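Sulfoquinovosidase (Escherichia coli, PDB 5AEG) hydrolyses sulfoquinovosyl diacylglycerides and simple sulfoquinovosides such as sulfoquinovosyl glycerol, releasing sulfoquinovose for degradation by sulfoglycolysis. Local coordinates at residues 389-394 with 442-447; 635-640 with 649-654; 130-135 with 139-144; 19-22 with 27-30. All coordinates share one frame; numbering follows the deposited sequence.

From the N terminus the chain first forms contact 4, where 19-22 and 27-30 pair as the two strands of a beta hairpin. Contact 3 comes next and closes the short loop between 130-135 and 139-144, just before strand 145-148; its centre is about 24 Å from that of contact 4. Contact 1 then lies in the TIM-barrel domain, with 47 residues between its segments, and joins helix 380-395 to the end of helix 422-444. Contact 2 is last, within the C-terminal domain, where 635-640 and 649-654 meet through a water. The four follow in series, with none nested and none crossing. Each ties parts of its own region, and no two touch.

Contact 1. Residues 389-394 with 442-447; sequences VIKKNM and EETGKL
K391 and E443 join two helices on the outside of the GH31 TIM barrel, helix 380-395 and the last turn of helix 422-444. The contact is small, and K391 has the largest share in it.

The charged part is a salt bridge, with K391 NZ 3.0 Å from E443 OE1. OE1 uses its anti lone pair, the one turned away from OE2. The two side chains cross at about a right angle. The lysine chain is bent at chi3 (58°), while the glutamate is extended beyond CG. Neither charge relies on this bond alone. K391 NZ also pairs with E388, and E443 OE2 with K387, which makes a small charge network along the helix surfaces. A methionine at K391 would probably leave E443 OE1 without this cationic partner and deprive E388 of the lysine it pairs with.

The apolar part is the lysine stem against a methyl group. T444 CG2 lies 3.8 Å from K391 CG, and the lysine stem and the threonine side chain run antiparallel where they pass. The hydroxyl of T444 takes no part in this touch. It turns back into its own helix and bonds to the carbonyls of A440 and L441.

As for the setting, the chain after T444 leaves helix 422-444 through a Schellman motif. G445 has a positive phi of 71° there, and its N bonds back to E442 O at 3.3 Å.

Contact 2. Residues 635-640 with 649-654; sequences WVHAWT and VTVNAP
H637 turns its CB toward 649-654, and NE2 is the atom of its flat ring nearest V651 CG2 and N652 O. The backbone N of W639 lies over one face of this ring, offset toward the rim. At its edge, in the plane, are T640 CB and a water. V651 CG2 and the carbonyl O of N652 approach it obliquely. Within 635-640, the indole of W639 has A638 CB over one face.

The water carries the polar part of the contact. It lies 2.9 Å from H637 NE2 and donates to N652 O at 2.8 Å. The direct gap from H637 NE2 to N652 O is 4.3 Å, so the water bridges what the two atoms do not span. The other ring nitrogen is held within its own segment. H637 ND1 and T640 OG1 are 2.8 Å apart in a hydrogen bond. With a partner at each nitrogen, the rotation of the ring is largely fixed. CG of H637 lies anti to the backbone N (chi1 -178°), which brings NE2 within range of the bridging water.

The apolar part is slight. V651 CG2 comes to 4.5 Å from H637 NE2. F661 and F644 pack against both H637 and V651.

Strand 635-637 lies between strands 660-663 and 643-644, whereas strand 647-652 pairs with strand 625-630. The arrangement is thus a water-mediated contact between strands of two antiparallel sheets in the GH31 C-terminal domain.

Contact 3. Residues 130-135 with 139-144; sequences YGCGEQ and FDLRGK
Y130 and F139 meet where strand 129-133 of the galactose mutarotase-like domain runs into the loop leading to strand 145-148. Y130 CD1 sits over the centre of the F139 ring, 3.4 Å from CZ. The planes make 44° and the centroids are 4.6 Å apart, an oblique aromatic pair. CG of F139 is anti to the backbone N (chi1 174°), and this swings its ring under the tyrosine. An alanine in place of F139 is likely to open a gap beside the Y130 ring and cost helix 486-495 its contact through L491 and M495. The tyrosine hydroxyl bonds to Y601 O in the C-terminal domain.

L141 fills the other end. Its CD1 lies 3.7 Å from C132 SG and 3.6 Å from G131 O, while CD2 meets Q135 CG. Water 2 links the backbones, accepting from G131 N and donating to F139 O at 2.7 Å. D140 CB packs near Y130 CE1. D140 OD2 bonds to H128, and OD1 takes the backbone N-H of I129. D140 OD1 also accepts from R142 N at 3.1 Å. This last bond forms an Asx turn, which leads into the type II beta turn 141-144.

Contact 4. Residues 19-22 with 27-30; sequences SFTL and RLIL
L22 and L30 are the paired residues of an antiparallel hairpin, and their side chains run alongside each other from the same face. From CB, the side chain of L22 runs to CG, which is anti to the backbone N (chi1 168°). Across the contact, neither CB nor CG has a neighbour within 4.2 Å. Of the two methyls, CD2 makes the touch, 3.9 Å from L30 CD1, and CD1 does not share in it. F11 of strand 9-12 also packs against L22. On the partner strand, L30 CB receives F20 CE1 at 4.2 Å.

The backbone holds the leucines in register. L22 N donates to L30 O at 2.9 Å, and I29 N donates to L22 O, also at 2.9 Å. L30 N reaches the same L22 O in a weak bond of 3.4 Å. I29 and L30 thus both face L22, a classic beta bulge. T21 CA adds a CA-H...O contact of 3.2 Å to L30 O.

L28 CD1 rests near L22 O and T21 CB. The I29 side chain leads away to F226.

The side chains add mainly methyl and ring contacts, some of them against backbone carbonyl oxygens. One carbonyl, L22 O, serves both residues of the bulge. The pairing therefore rests on backbone bonds and not on side-chain polarity.

Contact 1. Residues 389-394 with 442-447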
loop_
_atom_site.group_PDB
_atom_site.type_symbol
_atom_site.label_atom_id
_atom_site.label_comp_id
_atom_site.label_asym_id
_atom_site.label_seq_id
_atom_site.Cartn_x
_atom_site.Cartn_y
_atom_site.Cartn_z
ATOM N N VAL A 389 20.588 -14.221 1.698
ATOM C CA VAL A 389 20.475 -13.802 3.074
ATOM C C VAL A 389 19.079 -14.173 3.598
ATOM O O VAL A 389 18.975 -14.727 4.689
ATOM C CB VAL A 389 20.738 -12.297 3.262
ATOM C CG1 VAL A 389 20.326 -11.816 4.633
ATOM C CG2 VAL A 389 22.222 -11.967 3.062
ATOM N N ILE A 390 18.033 -13.834 2.844
ATOM C CA ILE A 390 16.683 -14.164 3.262
ATOM C C ILE A 390 16.554 -15.662 3.413
ATOM O O ILE A 390 16.036 -16.147 4.431
ATOM C CB ILE A 390 15.576 -13.582 2.292
ATOM C CG1 ILE A 390 15.541 -12.040 2.357
ATOM C CG2 ILE A 390 14.182 -14.033 2.741
ATOM C CD1 ILE A 390 14.855 -11.358 1.161
ATOM N N LYS A 391 17.013 -16.417 2.416
ATOM C CA LYS A 391 16.829 -17.878 2.433
ATOM C C LYS A 391 17.558 -18.562 3.574
ATOM O O LYS A 391 16.987 -19.394 4.234
ATOM C CB LYS A 391 17.225 -18.501 1.096
ATOM C CG LYS A 391 16.189 -18.201 0.048
ATOM C CD LYS A 391 16.733 -18.238 -1.361
ATOM C CE LYS A 391 17.354 -19.550 -1.722
ATOM N NZ LYS A 391 17.695 -19.412 -3.191
ATOM N N LYS A 392 18.796 -18.151 3.829
ATOM C CA LYS A 392 19.641 -18.847 4.783
ATOM C C LYS A 392 19.392 -18.346 6.201
ATOM O O LYS A 392 19.351 -19.184 7.148
ATOM C CB LYS A 392 21.114 -18.754 4.370
ATOM C CG LYS A 392 22.192 -18.896 5.449
ATOM C CD LYS A 392 23.119 -20.120 5.299
ATOM C CE LYS A 392 22.385 -21.467 5.386
ATOM N NZ LYS A 392 21.474 -21.632 6.577
ATOM N N ASN A 393 19.137 -17.041 6.376
ATOM C CA ASN A 393 19.054 -16.489 7.706
ATOM C C ASN A 393 17.621 -16.431 8.317
ATOM O O ASN A 393 17.469 -16.394 9.529
ATOM C CB ASN A 393 19.758 -15.124 7.728
ATOM C CG ASN A 393 21.280 -15.222 7.483
ATOM O OD1 ASN A 393 21.797 -16.267 7.347
ATOM N ND2 ASN A 393 21.928 -14.133 7.353
ATOM N N MET A 394 16.601 -16.472 7.471
ATOM C CA MET A 394 15.182 -16.416 7.921
ATOM C C MET A 394 14.447 -17.689 7.586
ATOM O O MET A 394 13.871 -18.324 8.455
ATOM C CB MET A 394 14.479 -15.193 7.338
ATOM C CG MET A 394 15.373 -13.938 7.421
ATOM S SD MET A 394 14.673 -12.344 6.779
ATOM C CE MET A 394 13.543 -12.292 8.066
ATOM N N GLU A 442 9.690 -18.322 -3.593
ATOM C CA GLU A 442 9.493 -19.149 -4.816
ATOM C C GLU A 442 10.614 -20.230 -4.881
ATOM O O GLU A 442 10.331 -21.398 -5.060
ATOM C CB GLU A 442 9.521 -18.283 -6.043
ATOM C CG GLU A 442 8.925 -18.902 -7.269
ATOM C CD GLU A 442 9.086 -17.993 -8.495
ATOM O OE1 GLU A 442 9.915 -17.031 -8.490
ATOM O OE2 GLU A 442 8.341 -18.203 -9.466
ATOM N N GLU A 443 11.848 -19.813 -4.668
ATOM C CA GLU A 443 12.987 -20.687 -4.776
ATOM C C GLU A 443 13.077 -21.738 -3.681
ATOM O O GLU A 443 13.759 -22.687 -3.890
ATOM C CB GLU A 443 14.283 -19.887 -4.892
ATOM C CG GLU A 443 14.313 -19.112 -6.194
ATOM C CD GLU A 443 15.416 -18.135 -6.316
ATOM O OE1 GLU A 443 16.304 -18.092 -5.454
ATOM O OE2 GLU A 443 15.393 -17.347 -7.280
ATOM N N THR A 444 12.375 -21.608 -2.558
ATOM C CA THR A 444 12.436 -22.561 -1.447
ATOM C C THR A 444 11.159 -23.350 -1.356
ATOM O O THR A 444 10.978 -24.158 -0.474
ATOM C CB THR A 444 12.646 -21.875 -0.093
ATOM O OG1 THR A 444 11.733 -20.779 0.033
ATOM C CG2 THR A 444 14.067 -21.372 0.065
ATOM N N GLY A 445 10.258 -23.125 -2.281
ATOM C CA GLY A 445 8.957 -23.794 -2.274
ATOM C C GLY A 445 8.048 -23.307 -1.180
ATOM O O GLY A 445 7.255 -24.091 -0.680
ATOM N N LYS A 446 8.136 -22.024 -0.783
ATOM C CA LYS A 446 7.361 -21.621 0.367
ATOM C C LYS A 446 6.199 -20.665 0.083
ATOM O O LYS A 446 5.574 -20.150 1.019
ATOM C CB LYS A 446 8.321 -21.058 1.429
ATOM C CG LYS A 446 9.330 -22.075 2.030
ATOM C CD LYS A 446 8.684 -23.187 2.790
ATOM C CE LYS A 446 9.740 -24.103 3.387
ATOM N NZ LYS A 446 9.188 -24.682 4.590
ATOM N N LEU A 447 5.855 -20.460 -1.181
ATOM C CA LEU A 447 4.661 -19.693 -1.531
ATOM C C LEU A 447 3.433 -20.365 -0.962
ATOM O O LEU A 447 3.305 -21.565 -1.027
ATOM C CB LEU A 447 4.575 -19.442 -3.049
ATOM C CG LEU A 447 5.590 -18.441 -3.600
ATOM C CD1 LEU A 447 5.572 -18.376 -5.126
ATOM C CD2 LEU A 447 5.445 -17.020 -3.018
#

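Contact 2. Residues 635-640 with 649-654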
loop_
_atom_site.group_PDB
_atom_site.type_symbol
_atom_site.label_atom_id
_atom_site.label_comp_id
_atom_site.label_asym_id
_atom_site.label_seq_id
_atom_site.Cartn_x
_atom_site.Cartn_y
_atom_site.Cartn_z
ATOM N N TRP A 635 -30.213 -6.433 5.551
ATOM C CA TRP A 635 -29.028 -6.415 6.435
ATOM C C TRP A 635 -29.427 -6.914 7.793
ATOM O O TRP A 635 -30.547 -6.686 8.241
ATOM C CB TRP A 635 -28.459 -5.001 6.505
ATOM C CG TRP A 635 -27.832 -4.578 5.235
ATOM C CD1 TRP A 635 -28.356 -3.685 4.358
ATOM C CD2 TRP A 635 -26.621 -5.079 4.623
ATOM N NE1 TRP A 635 -27.528 -3.529 3.326
ATOM C CE2 TRP A 635 -26.491 -4.427 3.416
ATOM C CE3 TRP A 635 -25.643 -6.001 4.994
ATOM C CZ2 TRP A 635 -25.433 -4.632 2.585
ATOM C CZ3 TRP A 635 -24.578 -6.177 4.187
ATOM C CH2 TRP A 635 -24.485 -5.514 2.990
ATOM N N VAL A 636 -28.521 -7.655 8.430
ATOM C CA VAL A 636 -28.687 -8.097 9.803
ATOM C C VAL A 636 -27.495 -7.648 10.636
ATOM O O VAL A 636 -26.350 -7.950 10.241
ATOM C CB VAL A 636 -28.730 -9.648 9.837
ATOM C CG1 VAL A 636 -29.000 -10.095 11.252
ATOM C CG2 VAL A 636 -29.812 -10.131 8.918
ATOM N N HIS A 637 -27.746 -6.866 11.666
ATOM C CA HIS A 637 -26.706 -6.448 12.597
ATOM C C HIS A 637 -26.097 -7.677 13.295
ATOM O O HIS A 637 -26.832 -8.501 13.904
ATOM C CB HIS A 637 -27.280 -5.445 13.548
ATOM C CG HIS A 637 -26.319 -4.876 14.545
ATOM N ND1 HIS A 637 -26.399 -5.143 15.898
ATOM C CD2 HIS A 637 -25.238 -4.084 14.386
ATOM C CE1 HIS A 637 -25.418 -4.529 16.525
ATOM N NE2 HIS A 637 -24.724 -3.840 15.645
ATOM N N ALA A 638 -24.762 -7.832 13.209
ATOM C CA ALA A 638 -24.096 -9.050 13.673
ATOM C C ALA A 638 -24.346 -9.368 15.156
ATOM O O ALA A 638 -24.355 -10.540 15.525
ATOM C CB ALA A 638 -22.583 -8.959 13.506
ATOM N N TRP A 639 -24.483 -8.358 15.989
ATOM C CA TRP A 639 -24.404 -8.592 17.445
ATOM C C TRP A 639 -25.809 -8.756 18.053
ATOM O O TRP A 639 -25.943 -9.324 19.141
ATOM C CB TRP A 639 -23.592 -7.560 18.248
ATOM C CG TRP A 639 -22.278 -7.336 17.495
ATOM C CD1 TRP A 639 -21.903 -6.215 16.829
ATOM C CD2 TRP A 639 -21.252 -8.294 17.288
ATOM N NE1 TRP A 639 -20.715 -6.412 16.201
ATOM C CE2 TRP A 639 -20.295 -7.694 16.416
ATOM C CE3 TRP A 639 -21.051 -9.590 17.704
ATOM C CZ2 TRP A 639 -19.120 -8.334 16.046
ATOM C CZ3 TRP A 639 -19.901 -10.254 17.304
ATOM C CH2 TRP A 639 -18.911 -9.584 16.484
ATOM N N THR A 640 -26.814 -8.192 17.400
ATOM C CA THR A 640 -28.236 -8.226 17.915
ATOM C C THR A 640 -29.201 -9.016 17.042
ATOM O O THR A 640 -30.270 -9.413 17.507
ATOM C CB THR A 640 -28.792 -6.818 18.104
ATOM O OG1 THR A 640 -28.840 -6.136 16.820
ATOM C CG2 THR A 640 -27.920 -6.045 19.058
ATOM N N VAL A 649 -27.970 4.684 8.876
ATOM C CA VAL A 649 -28.390 4.037 10.120
ATOM C C VAL A 649 -27.483 4.433 11.240
ATOM O O VAL A 649 -26.253 4.630 11.036
ATOM C CB VAL A 649 -28.424 2.514 9.920
ATOM C CG1 VAL A 649 -27.053 1.941 9.671
ATOM C CG2 VAL A 649 -29.042 1.830 11.097
ATOM N N THR A 650 -28.050 4.583 12.418
ATOM C CA THR A 650 -27.226 4.794 13.622
ATOM C C THR A 650 -27.438 3.607 14.499
ATOM O O THR A 650 -28.613 3.181 14.689
ATOM C CB THR A 650 -27.584 6.135 14.275
ATOM O OG1 THR A 650 -27.300 7.220 13.351
ATOM C CG2 THR A 650 -26.841 6.301 15.671
ATOM N N VAL A 651 -26.385 2.976 14.986
ATOM C CA VAL A 651 -26.508 1.805 15.883
ATOM C C VAL A 651 -25.664 1.956 17.106
ATOM O O VAL A 651 -24.628 2.625 17.078
ATOM C CB VAL A 651 -26.102 0.458 15.209
ATOM C CG1 VAL A 651 -27.103 0.071 14.161
ATOM C CG2 VAL A 651 -24.674 0.515 14.568
ATOM N N ASN A 652 -26.095 1.320 18.217
ATOM C CA ASN A 652 -25.229 1.235 19.367
ATOM C C ASN A 652 -23.955 0.466 19.018
ATOM O O ASN A 652 -23.966 -0.537 18.302
ATOM C CB ASN A 652 -25.937 0.525 20.516
ATOM C CG ASN A 652 -26.903 1.452 21.228
ATOM O OD1 ASN A 652 -26.897 2.715 21.076
ATOM N ND2 ASN A 652 -27.741 0.846 22.036
ATOM N N ALA A 653 -22.852 0.974 19.529
ATOM C CA ALA A 653 -21.554 0.470 19.142
ATOM C C ALA A 653 -20.584 0.454 20.338
ATOM O O ALA A 653 -19.536 1.193 20.348
ATOM C CB ALA A 653 -20.994 1.326 17.971
ATOM N N PRO A 654 -20.922 -0.318 21.370
ATOM C CA PRO A 654 -19.894 -0.400 22.423
ATOM C C PRO A 654 -18.667 -1.175 21.911
ATOM O O PRO A 654 -18.767 -1.950 20.917
ATOM C CB PRO A 654 -20.611 -1.171 23.539
ATOM C CG PRO A 654 -21.601 -2.032 22.825
ATOM C CD PRO A 654 -22.062 -1.246 21.617
HETATM O O HOH W 1 -22.575 -2.044 16.459
#

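Contact 3. Residues 130-135 with 139-144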
loop_
_atom_site.group_PDB
_atom_site.type_symbol
_atom_site.label_atom_id
_atom_site.label_comp_id
_atom_site.label_asym_id
_atom_site.label_seq_id
_atom_site.Cartn_x
_atom_site.Cartn_y
_atom_site.Cartn_z
ATOM N N TYR A 130 -10.575 6.493 -8.690
ATOM C CA TYR A 130 -10.070 5.697 -7.577
ATOM C C TYR A 130 -8.714 5.110 -7.951
ATOM O O TYR A 130 -8.372 4.929 -9.145
ATOM C CB TYR A 130 -11.044 4.548 -7.260
ATOM C CG TYR A 130 -12.391 5.024 -7.004
ATOM C CD1 TYR A 130 -12.767 5.541 -5.776
ATOM C CD2 TYR A 130 -13.342 5.015 -8.027
ATOM C CE1 TYR A 130 -14.043 6.075 -5.566
ATOM C CE2 TYR A 130 -14.617 5.506 -7.837
ATOM C CZ TYR A 130 -14.968 6.066 -6.622
ATOM O OH TYR A 130 -16.197 6.558 -6.380
ATOM N N GLY A 131 -7.957 4.813 -6.910
ATOM C CA GLY A 131 -6.696 4.145 -7.062
ATOM C C GLY A 131 -5.517 5.025 -6.737
ATOM O O GLY A 131 -5.442 5.677 -5.686
ATOM N N CYS A 132 -4.578 5.027 -7.649
ATOM C CA CYS A 132 -3.292 5.686 -7.499
ATOM C C CYS A 132 -2.470 5.102 -6.377
ATOM O O CYS A 132 -1.630 5.814 -5.783
ATOM C CB CYS A 132 -3.342 7.201 -7.442
ATOM S SG CYS A 132 -3.710 8.083 -8.998
ATOM N N GLY A 133 -2.607 3.804 -6.163
ATOM C CA GLY A 133 -1.875 3.068 -5.127
ATOM C C GLY A 133 -2.597 3.140 -3.809
ATOM O O GLY A 133 -3.828 2.939 -3.750
ATOM N N GLU A 134 -1.847 3.416 -2.737
ATOM C CA GLU A 134 -2.396 3.443 -1.371
ATOM C C GLU A 134 -2.490 4.901 -0.955
ATOM O O GLU A 134 -1.482 5.565 -0.675
ATOM C CB GLU A 134 -1.512 2.618 -0.425
ATOM C CG GLU A 134 -2.130 2.391 0.999
ATOM C CD GLU A 134 -1.253 1.528 1.836
ATOM O OE1 GLU A 134 -0.062 1.358 1.399
ATOM O OE2 GLU A 134 -1.742 0.901 2.798
ATOM N N GLN A 135 -3.727 5.380 -0.880
ATOM C CA GLN A 135 -4.114 6.701 -0.552
ATOM C C GLN A 135 -4.818 6.741 0.808
ATOM O O GLN A 135 -5.698 5.950 1.081
ATOM C CB GLN A 135 -4.991 7.266 -1.647
ATOM C CG GLN A 135 -4.220 7.433 -2.982
ATOM C CD GLN A 135 -3.080 8.456 -2.883
ATOM O OE1 GLN A 135 -3.099 9.395 -2.042
ATOM N NE2 GLN A 135 -2.137 8.353 -3.791
ATOM N N PHE A 139 -10.286 8.575 -0.976
ATOM C CA PHE A 139 -10.443 7.364 -1.774
ATOM C C PHE A 139 -10.853 7.846 -3.149
ATOM O O PHE A 139 -10.085 7.663 -4.128
ATOM C CB PHE A 139 -11.458 6.382 -1.120
ATOM C CG PHE A 139 -11.783 5.178 -1.967
ATOM C CD1 PHE A 139 -10.798 4.502 -2.731
ATOM C CD2 PHE A 139 -13.116 4.717 -2.015
ATOM C CE1 PHE A 139 -11.120 3.419 -3.557
ATOM C CE2 PHE A 139 -13.440 3.633 -2.809
ATOM C CZ PHE A 139 -12.434 2.957 -3.555
ATOM N N ASP A 140 -12.068 8.417 -3.267
ATOM C CA ASP A 140 -12.390 9.182 -4.503
ATOM C C ASP A 140 -11.372 10.280 -4.603
ATOM O O ASP A 140 -11.301 11.147 -3.742
ATOM C CB ASP A 140 -13.753 9.776 -4.409
ATOM C CG ASP A 140 -14.183 10.539 -5.681
ATOM O OD1 ASP A 140 -13.543 10.521 -6.728
ATOM O OD2 ASP A 140 -15.235 11.154 -5.594
ATOM N N LEU A 141 -10.580 10.303 -5.682
ATOM C CA LEU A 141 -9.542 11.315 -5.864
ATOM C C LEU A 141 -9.978 12.566 -6.629
ATOM O O LEU A 141 -9.227 13.589 -6.769
ATOM C CB LEU A 141 -8.379 10.656 -6.635
ATOM C CG LEU A 141 -7.794 9.361 -6.092
ATOM C CD1 LEU A 141 -6.661 8.820 -6.906
ATOM C CD2 LEU A 141 -7.376 9.507 -4.673
ATOM N N ARG A 142 -11.192 12.550 -7.145
ATOM C CA ARG A 142 -11.679 13.740 -7.927
ATOM C C ARG A 142 -11.721 15.030 -7.190
ATOM O O ARG A 142 -12.120 15.079 -6.057
ATOM C CB ARG A 142 -13.057 13.444 -8.595
ATOM C CG ARG A 142 -13.284 14.333 -9.835
ATOM C CD ARG A 142 -12.589 13.768 -11.051
ATOM N NE ARG A 142 -12.545 14.671 -12.182
ATOM C CZ ARG A 142 -13.563 14.845 -13.024
ATOM N NH1 ARG A 142 -14.712 14.189 -12.831
ATOM N NH2 ARG A 142 -13.416 15.668 -14.069
ATOM N N GLY A 143 -11.240 16.104 -7.821
ATOM C CA GLY A 143 -11.163 17.370 -7.157
ATOM C C GLY A 143 -9.754 17.783 -6.734
ATOM O O GLY A 143 -9.546 18.923 -6.408
ATOM N N LYS A 144 -8.772 16.891 -6.810
ATOM C CA LYS A 144 -7.456 17.190 -6.277
ATOM C C LYS A 144 -6.364 16.644 -7.156
ATOM O O LYS A 144 -6.571 15.640 -7.890
ATOM C CB LYS A 144 -7.270 16.488 -4.900
ATOM C CG LYS A 144 -8.203 16.932 -3.793
ATOM C CD LYS A 144 -7.811 18.316 -3.308
ATOM C CE LYS A 144 -7.046 18.290 -1.982
ATOM N NZ LYS A 144 -6.896 19.675 -1.433
HETATM O O HOH W 2 -8.050 5.902 -4.356
#

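Contact 4. Residues 19-22 with 27-30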
loop_
_atom_site.group_PDB
_atom_site.type_symbol
_atom_site.label_atom_id
_atom_site.label_comp_id
_atom_site.label_asym_id
_atom_site.label_seq_id
_atom_site.Cartn_x
_atom_site.Cartn_y
_atom_site.Cartn_z
ATOM N N SER A 19 -8.206 19.779 -35.613
ATOM C CA SER A 19 -8.815 19.055 -34.492
ATOM C C SER A 19 -9.055 17.512 -34.646
ATOM O O SER A 19 -9.249 16.992 -35.740
ATOM C CB SER A 19 -10.103 19.756 -34.104
ATOM O OG SER A 19 -11.143 19.112 -34.767
ATOM N N PHE A 20 -9.008 16.774 -33.528
ATOM C CA PHE A 20 -9.322 15.316 -33.509
ATOM C C PHE A 20 -9.974 14.827 -32.193
ATOM O O PHE A 20 -9.947 15.569 -31.186
ATOM C CB PHE A 20 -8.111 14.463 -33.901
ATOM C CG PHE A 20 -7.012 14.355 -32.871
ATOM C CD1 PHE A 20 -7.133 13.494 -31.775
ATOM C CD2 PHE A 20 -5.820 15.044 -33.028
ATOM C CE1 PHE A 20 -6.115 13.358 -30.852
ATOM C CE2 PHE A 20 -4.799 14.917 -32.106
ATOM C CZ PHE A 20 -4.951 14.078 -31.009
ATOM N N THR A 21 -10.544 13.604 -32.230
ATOM C CA THR A 21 -11.122 12.918 -31.044
ATOM C C THR A 21 -10.781 11.479 -31.142
ATOM O O THR A 21 -10.562 10.973 -32.249
ATOM C CB THR A 21 -12.635 13.097 -30.824
ATOM O OG1 THR A 21 -13.380 12.599 -31.934
ATOM C CG2 THR A 21 -12.989 14.515 -30.525
ATOM N N LEU A 22 -10.567 10.823 -29.995
ATOM C CA LEU A 22 -10.308 9.431 -29.979
ATOM C C LEU A 22 -11.300 8.880 -28.922
ATOM O O LEU A 22 -11.268 9.349 -27.734
ATOM C CB LEU A 22 -8.892 9.128 -29.570
ATOM C CG LEU A 22 -8.585 7.655 -29.247
ATOM C CD1 LEU A 22 -8.662 6.743 -30.479
ATOM C CD2 LEU A 22 -7.219 7.540 -28.607
ATOM N N ARG A 27 -15.796 5.447 -24.837
ATOM C CA ARG A 27 -15.364 6.493 -23.906
ATOM C C ARG A 27 -14.499 7.514 -24.680
ATOM O O ARG A 27 -13.588 7.123 -25.375
ATOM C CB ARG A 27 -14.415 5.820 -22.863
ATOM C CG ARG A 27 -15.079 5.004 -21.800
ATOM C CD ARG A 27 -15.762 3.743 -22.248
ATOM N NE ARG A 27 -16.037 2.841 -21.114
ATOM C CZ ARG A 27 -16.515 1.597 -21.222
ATOM N NH1 ARG A 27 -16.795 1.070 -22.402
ATOM N NH2 ARG A 27 -16.657 0.852 -20.143
ATOM N N LEU A 28 -14.788 8.773 -24.533
ATOM C CA LEU A 28 -13.992 9.795 -25.107
ATOM C C LEU A 28 -12.691 9.901 -24.261
ATOM O O LEU A 28 -12.773 10.256 -23.109
ATOM C CB LEU A 28 -14.742 11.105 -25.030
ATOM C CG LEU A 28 -14.014 12.361 -25.556
ATOM C CD1 LEU A 28 -13.686 12.155 -27.025
ATOM C CD2 LEU A 28 -14.723 13.646 -25.354
ATOM N N ILE A 29 -11.560 9.565 -24.856
ATOM C CA ILE A 29 -10.210 9.536 -24.225
ATOM C C ILE A 29 -9.380 10.798 -24.501
ATOM O O ILE A 29 -8.842 11.384 -23.537
ATOM C CB ILE A 29 -9.422 8.257 -24.621
ATOM C CG1 ILE A 29 -10.104 6.955 -24.126
ATOM C CG2 ILE A 29 -8.018 8.232 -24.027
ATOM C CD1 ILE A 29 -10.389 6.776 -22.630
ATOM N N LEU A 30 -9.307 11.247 -25.787
ATOM C CA LEU A 30 -8.547 12.455 -26.189
ATOM C C LEU A 30 -9.370 13.359 -27.091
ATOM O O LEU A 30 -10.113 12.849 -27.963
ATOM C CB LEU A 30 -7.312 12.061 -26.987
ATOM C CG LEU A 30 -6.320 11.078 -26.429
ATOM C CD1 LEU A 30 -5.270 10.683 -27.462
ATOM C CD2 LEU A 30 -5.614 11.699 -25.220
#